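Local coordinates for chromosome replication initiation inhibitor protein (Agrobacterium tumefaciens, PDB 3FD3) that is a LysR-family regulator that probably binds DNA to control transcription, here represented by its C-terminal substrate-binding-type (effector) domain without the DNA-binding part, at residues L13-L18 / V152-E157; H129-T134 / V138-A143. All blocks are in the same frame, centred on the assembly; numbering follows the deposited sequence.

Contact 1: L13-L18 / V152-E157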
loop_
_atom_site.group_PDB
_atom_site.type_symbol
_atom_site.label_atom_id
_atom_site.label_comp_id
_atom_site.label_asym_id
_atom_site.label_seq_id
_atom_site.Cartn_x
_atom_site.Cartn_y
_atom_site.Cartn_z
ATOM N N LEU A 13 -0.917 -8.734 -0.222
ATOM C CA LEU A 13 -1.629 -7.832 0.717
ATOM C C LEU A 13 -2.578 -6.909 -0.052
ATOM O O LEU A 13 -3.655 -6.563 0.431
ATOM C CB LEU A 13 -0.650 -7.014 1.570
ATOM C CG LEU A 13 -1.267 -6.116 2.639
ATOM C CD1 LEU A 13 -2.090 -6.982 3.598
ATOM C CD2 LEU A 13 -0.150 -5.364 3.353
ATOM N N GLY A 14 -2.186 -6.484 -1.248
ATOM C CA GLY A 14 -3.022 -5.607 -2.038
ATOM C C GLY A 14 -4.183 -6.288 -2.737
ATOM O O GLY A 14 -5.007 -5.583 -3.338
ATOM N N THR A 15 -4.249 -7.628 -2.678
ATOM C CA THR A 15 -5.256 -8.406 -3.346
ATOM C C THR A 15 -6.049 -9.275 -2.340
ATOM O O THR A 15 -7.006 -8.761 -1.720
ATOM C CB THR A 15 -4.673 -9.210 -4.546
ATOM O OG1 THR A 15 -3.543 -9.986 -4.123
ATOM C CG2 THR A 15 -4.224 -8.225 -5.713
ATOM N N TRP A 16 -5.580 -10.486 -2.083
ATOM C CA TRP A 16 -6.357 -11.569 -1.448
ATOM C C TRP A 16 -5.997 -11.889 0.001
ATOM O O TRP A 16 -6.769 -12.572 0.700
ATOM C CB TRP A 16 -6.229 -12.858 -2.285
ATOM C CG TRP A 16 -4.839 -13.442 -2.253
ATOM C CD1 TRP A 16 -3.751 -13.062 -3.003
ATOM C CD2 TRP A 16 -4.376 -14.470 -1.386
ATOM N NE1 TRP A 16 -2.655 -13.822 -2.675
ATOM C CE2 TRP A 16 -3.002 -14.690 -1.675
ATOM C CE3 TRP A 16 -4.991 -15.254 -0.406
ATOM C CZ2 TRP A 16 -2.237 -15.643 -1.005
ATOM C CZ3 TRP A 16 -4.234 -16.199 0.241
ATOM C CH2 TRP A 16 -2.871 -16.379 -0.041
ATOM N N PHE A 17 -4.841 -11.432 0.479
ATOM C CA PHE A 17 -4.309 -11.927 1.753
ATOM C C PHE A 17 -5.219 -11.634 2.947
ATOM O O PHE A 17 -5.469 -12.536 3.780
ATOM C CB PHE A 17 -2.923 -11.316 1.975
ATOM C CG PHE A 17 -2.239 -11.688 3.285
ATOM C CD1 PHE A 17 -1.529 -12.857 3.414
ATOM C CD2 PHE A 17 -2.287 -10.834 4.351
ATOM C CE1 PHE A 17 -0.888 -13.168 4.612
ATOM C CE2 PHE A 17 -1.631 -11.149 5.536
ATOM C CZ PHE A 17 -0.949 -12.312 5.645
ATOM N N LEU A 18 -5.731 -10.399 3.018
ATOM C CA LEU A 18 -6.591 -10.009 4.131
ATOM C C LEU A 18 -7.946 -10.670 4.069
ATOM O O LEU A 18 -8.560 -10.900 5.113
ATOM C CB LEU A 18 -6.753 -8.486 4.224
ATOM C CG LEU A 18 -5.516 -7.747 4.692
ATOM C CD1 LEU A 18 -5.776 -6.201 4.710
ATOM C CD2 LEU A 18 -5.068 -8.264 6.057
ATOM N N VAL A 152 -3.568 -9.185 -11.933
ATOM C CA VAL A 152 -4.802 -9.214 -12.702
ATOM C C VAL A 152 -6.015 -8.795 -11.867
ATOM O O VAL A 152 -6.918 -8.121 -12.389
ATOM C CB VAL A 152 -5.067 -10.625 -13.339
ATOM C CG1 VAL A 152 -5.205 -11.734 -12.276
ATOM C CG2 VAL A 152 -6.289 -10.565 -14.265
ATOM N N GLN A 153 -6.002 -9.135 -10.583
ATOM C CA GLN A 153 -7.141 -8.842 -9.703
ATOM C C GLN A 153 -7.372 -7.329 -9.604
ATOM O O GLN A 153 -8.500 -6.881 -9.406
ATOM C CB GLN A 153 -6.928 -9.410 -8.291
ATOM C CG GLN A 153 -6.854 -10.915 -8.187
ATOM C CD GLN A 153 -5.524 -11.530 -8.592
ATOM O OE1 GLN A 153 -4.557 -10.829 -8.802
ATOM N NE2 GLN A 153 -5.484 -12.887 -8.691
ATOM N N LEU A 154 -6.310 -6.548 -9.745
ATOM C CA LEU A 154 -6.397 -5.110 -9.579
ATOM C C LEU A 154 -6.621 -4.362 -10.886
ATOM O O LEU A 154 -6.969 -3.170 -10.862
ATOM C CB LEU A 154 -5.117 -4.594 -8.944
ATOM C CG LEU A 154 -4.826 -5.130 -7.543
ATOM C CD1 LEU A 154 -3.598 -4.457 -6.967
ATOM C CD2 LEU A 154 -6.051 -4.995 -6.573
ATOM N N VAL A 155 -6.446 -5.046 -12.013
ATOM C CA VAL A 155 -6.589 -4.378 -13.301
ATOM C C VAL A 155 -7.605 -4.986 -14.246
ATOM O O VAL A 155 -7.856 -4.418 -15.304
ATOM C CB VAL A 155 -5.232 -4.213 -14.037
ATOM C CG1 VAL A 155 -4.268 -3.287 -13.236
ATOM C CG2 VAL A 155 -4.601 -5.550 -14.372
ATOM N N ALA A 156 -8.226 -6.092 -13.870
ATOM C CA ALA A 156 -9.182 -6.748 -14.774
ATOM C C ALA A 156 -10.321 -5.827 -15.191
ATOM O O ALA A 156 -10.650 -5.745 -16.392
ATOM C CB ALA A 156 -9.746 -8.012 -14.133
ATOM N N GLU A 157 -10.927 -5.132 -14.227
ATOM C CA GLU A 157 -12.047 -4.246 -14.558
ATOM C C GLU A 157 -11.574 -3.049 -15.381
ATOM O O GLU A 157 -12.262 -2.621 -16.308
ATOM C CB GLU A 157 -12.768 -3.730 -13.322
ATOM C CG GLU A 157 -13.585 -4.720 -12.578
ATOM C CD GLU A 157 -14.004 -4.188 -11.203
ATOM O OE1 GLU A 157 -13.969 -2.941 -10.989
ATOM O OE2 GLU A 157 -14.367 -5.014 -10.336
#
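Thr15 sets its methyl group against Leu154, and this small apolar meeting carries most of the contact between the turn after helix 10-13 and the start of helix 152-161. CG2 of Thr15 lies 3.6 Å from CG of Leu154 and 3.8 Å from its CD2, touching the branch point of the leucine; the two side chains cross at about a right angle. The threonine rotamer divides its two ends. At chi1 53° its methyl stands anti to the carbonyl carbon and faces the helix, while OG1 is tucked between the backbone N and the carbonyl carbon and turns back to the chain, where it hydrogen-bonds to the carbonyl O of Asp11. The tight part is completed by Gly14, whose O comes within 3.4 Å of CD2 of Leu154, a methyl-to-carbonyl contact.

The other side is looser. Gln153 meets CG2 of Thr15 through its CB, at 3.9 Å. Beyond that the chain bends at chi2 (79°), and NE2 finds its hydrogen bond with the carbonyl O of Val203. OE1 stays 4.1 Å from CG2 of Thr15 and, though covered by the contact, has no hydrogen-bonding partner in the model; the helix then runs out to solvent at Ala156 and Glu157.

Topologically the contact bridges the two lobes of the periplasmic-binding-protein-like domain: the 13-18 turn leads into helix 17-26 of the first lobe, and helix 152-161 belongs to the second. In LysR regulators the effector cleft runs between such lobes. Methyl groups and a backbone carbonyl oxygen meet here without a direct hydrogen bond, and the polar ends of Thr15 and Gln153 are bonded elsewhere, with OE1 of Gln153 the buried exception.

Contact 2: H129-T134 / V138-A143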
loop_
_atom_site.group_PDB
_atom_site.type_symbol
_atom_site.label_atom_id
_atom_site.label_comp_id
_atom_site.label_asym_id
_atom_site.label_seq_id
_atom_site.Cartn_x
_atom_site.Cartn_y
_atom_site.Cartn_z
ATOM N N HIS A 129 10.256 5.222 -13.149
ATOM C CA HIS A 129 9.921 5.754 -11.846
ATOM C C HIS A 129 10.052 4.618 -10.828
ATOM O O HIS A 129 9.898 3.454 -11.177
ATOM C CB HIS A 129 8.470 6.249 -11.798
ATOM C CG HIS A 129 8.100 7.228 -12.859
ATOM N ND1 HIS A 129 8.515 8.546 -12.835
ATOM C CD2 HIS A 129 7.281 7.111 -13.932
ATOM C CE1 HIS A 129 7.989 9.187 -13.867
ATOM N NE2 HIS A 129 7.254 8.336 -14.561
ATOM N N TRP A 130 10.305 4.959 -9.570
ATOM C CA TRP A 130 10.381 3.962 -8.500
ATOM C C TRP A 130 9.229 4.191 -7.539
ATOM O O TRP A 130 9.062 5.296 -7.004
ATOM C CB TRP A 130 11.713 4.058 -7.776
ATOM C CG TRP A 130 12.896 3.917 -8.694
ATOM C CD1 TRP A 130 13.532 4.908 -9.392
ATOM C CD2 TRP A 130 13.608 2.701 -8.983
ATOM N NE1 TRP A 130 14.588 4.378 -10.104
ATOM C CE2 TRP A 130 14.646 3.028 -9.878
ATOM C CE3 TRP A 130 13.453 1.372 -8.582
ATOM C CZ2 TRP A 130 15.533 2.071 -10.376
ATOM C CZ3 TRP A 130 14.333 0.421 -9.075
ATOM C CH2 TRP A 130 15.358 0.773 -9.962
ATOM N N LEU A 131 8.429 3.140 -7.324
ATOM C CA LEU A 131 7.153 3.289 -6.649
ATOM C C LEU A 131 6.856 2.006 -5.858
ATOM O O LEU A 131 6.280 1.056 -6.389
ATOM C CB LEU A 131 6.091 3.600 -7.681
ATOM C CG LEU A 131 4.686 3.764 -7.140
ATOM C CD1 LEU A 131 4.640 4.691 -5.955
ATOM C CD2 LEU A 131 3.795 4.223 -8.287
ATOM N N PRO A 132 7.311 1.954 -4.613
ATOM C CA PRO A 132 7.190 0.723 -3.820
ATOM C C PRO A 132 5.796 0.574 -3.187
ATOM O O PRO A 132 5.624 0.605 -1.943
ATOM C CB PRO A 132 8.263 0.911 -2.767
ATOM C CG PRO A 132 8.349 2.357 -2.567
ATOM C CD PRO A 132 8.123 2.969 -3.917
ATOM N N SER A 133 4.790 0.437 -4.034
ATOM C CA SER A 133 3.387 0.386 -3.587
ATOM C C SER A 133 2.551 -0.348 -4.603
ATOM O O SER A 133 2.533 0.023 -5.771
ATOM C CB SER A 133 2.802 1.808 -3.458
ATOM O OG SER A 133 1.414 1.743 -3.122
ATOM N N THR A 134 1.851 -1.399 -4.170
ATOM C CA THR A 134 0.981 -2.148 -5.103
ATOM C C THR A 134 -0.166 -1.270 -5.621
ATOM O O THR A 134 -0.453 -1.203 -6.846
ATOM C CB THR A 134 0.403 -3.387 -4.388
ATOM O OG1 THR A 134 1.497 -4.209 -3.962
ATOM C CG2 THR A 134 -0.586 -4.181 -5.292
ATOM N N VAL A 138 -0.990 0.747 -9.538
ATOM C CA VAL A 138 -2.220 0.796 -10.302
ATOM C C VAL A 138 -2.606 2.249 -10.558
ATOM O O VAL A 138 -2.930 2.637 -11.671
ATOM C CB VAL A 138 -3.358 0.072 -9.631
ATOM C CG1 VAL A 138 -4.685 0.272 -10.435
ATOM C CG2 VAL A 138 -2.997 -1.427 -9.505
ATOM N N LYS A 139 -2.552 3.071 -9.518
ATOM C CA LYS A 139 -2.898 4.486 -9.694
ATOM C C LYS A 139 -2.003 5.184 -10.711
ATOM O O LYS A 139 -2.482 5.968 -11.539
ATOM C CB LYS A 139 -2.807 5.237 -8.373
ATOM C CG LYS A 139 -3.865 4.937 -7.387
ATOM C CD LYS A 139 -3.873 6.015 -6.265
ATOM C CE LYS A 139 -4.828 5.649 -5.145
ATOM N NZ LYS A 139 -4.636 4.222 -4.702
ATOM N N ALA A 140 -0.705 4.899 -10.659
ATOM C CA ALA A 140 0.256 5.512 -11.579
ATOM C C ALA A 140 -0.003 5.055 -13.006
ATOM O O ALA A 140 0.132 5.823 -13.952
ATOM C CB ALA A 140 1.658 5.133 -11.167
ATOM N N SER A 141 -0.370 3.786 -13.163
ATOM C CA SER A 141 -0.706 3.235 -14.481
ATOM C C SER A 141 -1.938 3.914 -15.049
ATOM O O SER A 141 -1.928 4.369 -16.208
ATOM C CB SER A 141 -0.951 1.731 -14.400
ATOM O OG SER A 141 0.174 1.056 -13.865
ATOM N N LEU A 142 -2.976 4.053 -14.215
ATOM C CA LEU A 142 -4.215 4.710 -14.622
ATOM C C LEU A 142 -3.998 6.199 -14.963
ATOM O O LEU A 142 -4.646 6.724 -15.855
ATOM C CB LEU A 142 -5.253 4.608 -13.507
ATOM C CG LEU A 142 -5.914 3.258 -13.309
ATOM C CD1 LEU A 142 -6.605 3.234 -11.932
ATOM C CD2 LEU A 142 -6.939 2.998 -14.484
ATOM N N ALA A 143 -3.098 6.846 -14.224
ATOM C CA ALA A 143 -2.830 8.269 -14.366
ATOM C C ALA A 143 -1.935 8.577 -15.553
ATOM O O ALA A 143 -1.622 9.753 -15.798
ATOM C CB ALA A 143 -2.207 8.813 -13.094
#
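Leu131 reaches helix 134-142 with one methyl: its CD2 lies 3.7 Å from CB of Ala140, the apolar touch of this contact. With CG anti to its own backbone N (chi1 179°) and chi2 at 49°, the leucine extends toward the helix, and Ala140 answers with its CB directed toward the 129-134 segment.

The second meeting is within the helix itself. The N of Val138 gives a weak bond to O of Thr134, 3.4 Å long, in the first turn. The valine rotamer, with CG1 anti to the backbone N, leaves CG2 beside that N, so this methyl comes to 3.7 Å from O of Thr134 and flanks the bond. Thr134 adds its backbone here; its CB points away from the helix segment, and OG1 hydrogen-bonds to OD1 of Asp11.

Between strand and helix come a turn and a cap. Pro132 is the centre of an inverse gamma turn, closed by a weak bond of 2.9 Å from N of Ser133 to O of Leu131. Ser133 then occupies the N-cap: its OG accepts from N of Gly136 and satisfies an amide of the first helical turn.

The contact thus folds helix 134-142 back over the end of strand 128-130, which pairs in parallel with strand 102-104; Leu103 of that strand also packs on Ala140. At the strand's far edge the second subunit joins in, bonding to the backbone of Trp130 and, through N of its Val32, to ND1 of His129.

How the contacts relate
Contact 2 is nested within the chain closed by contact 1, and the two meet through Leu154: its CD1 lies 3.5 Å from CG2 of Thr134, and its CB 3.9 Å from CG2 of Val138. Helix 152-161 is therefore shared ground, facing the first lobe in contact 1 and the start of helix 134-142 beside contact 2. Contact 1 is only partly buried and joins distant parts of the sequence without direct polar bonds; contact 2 is more deeply buried and local, combining one methyl pair with a weak backbone bond in the first helical turn. Asp11 serves both, by its carbonyl O to Thr15 and its carboxylate to Thr134. Each contact also borders the second subunit.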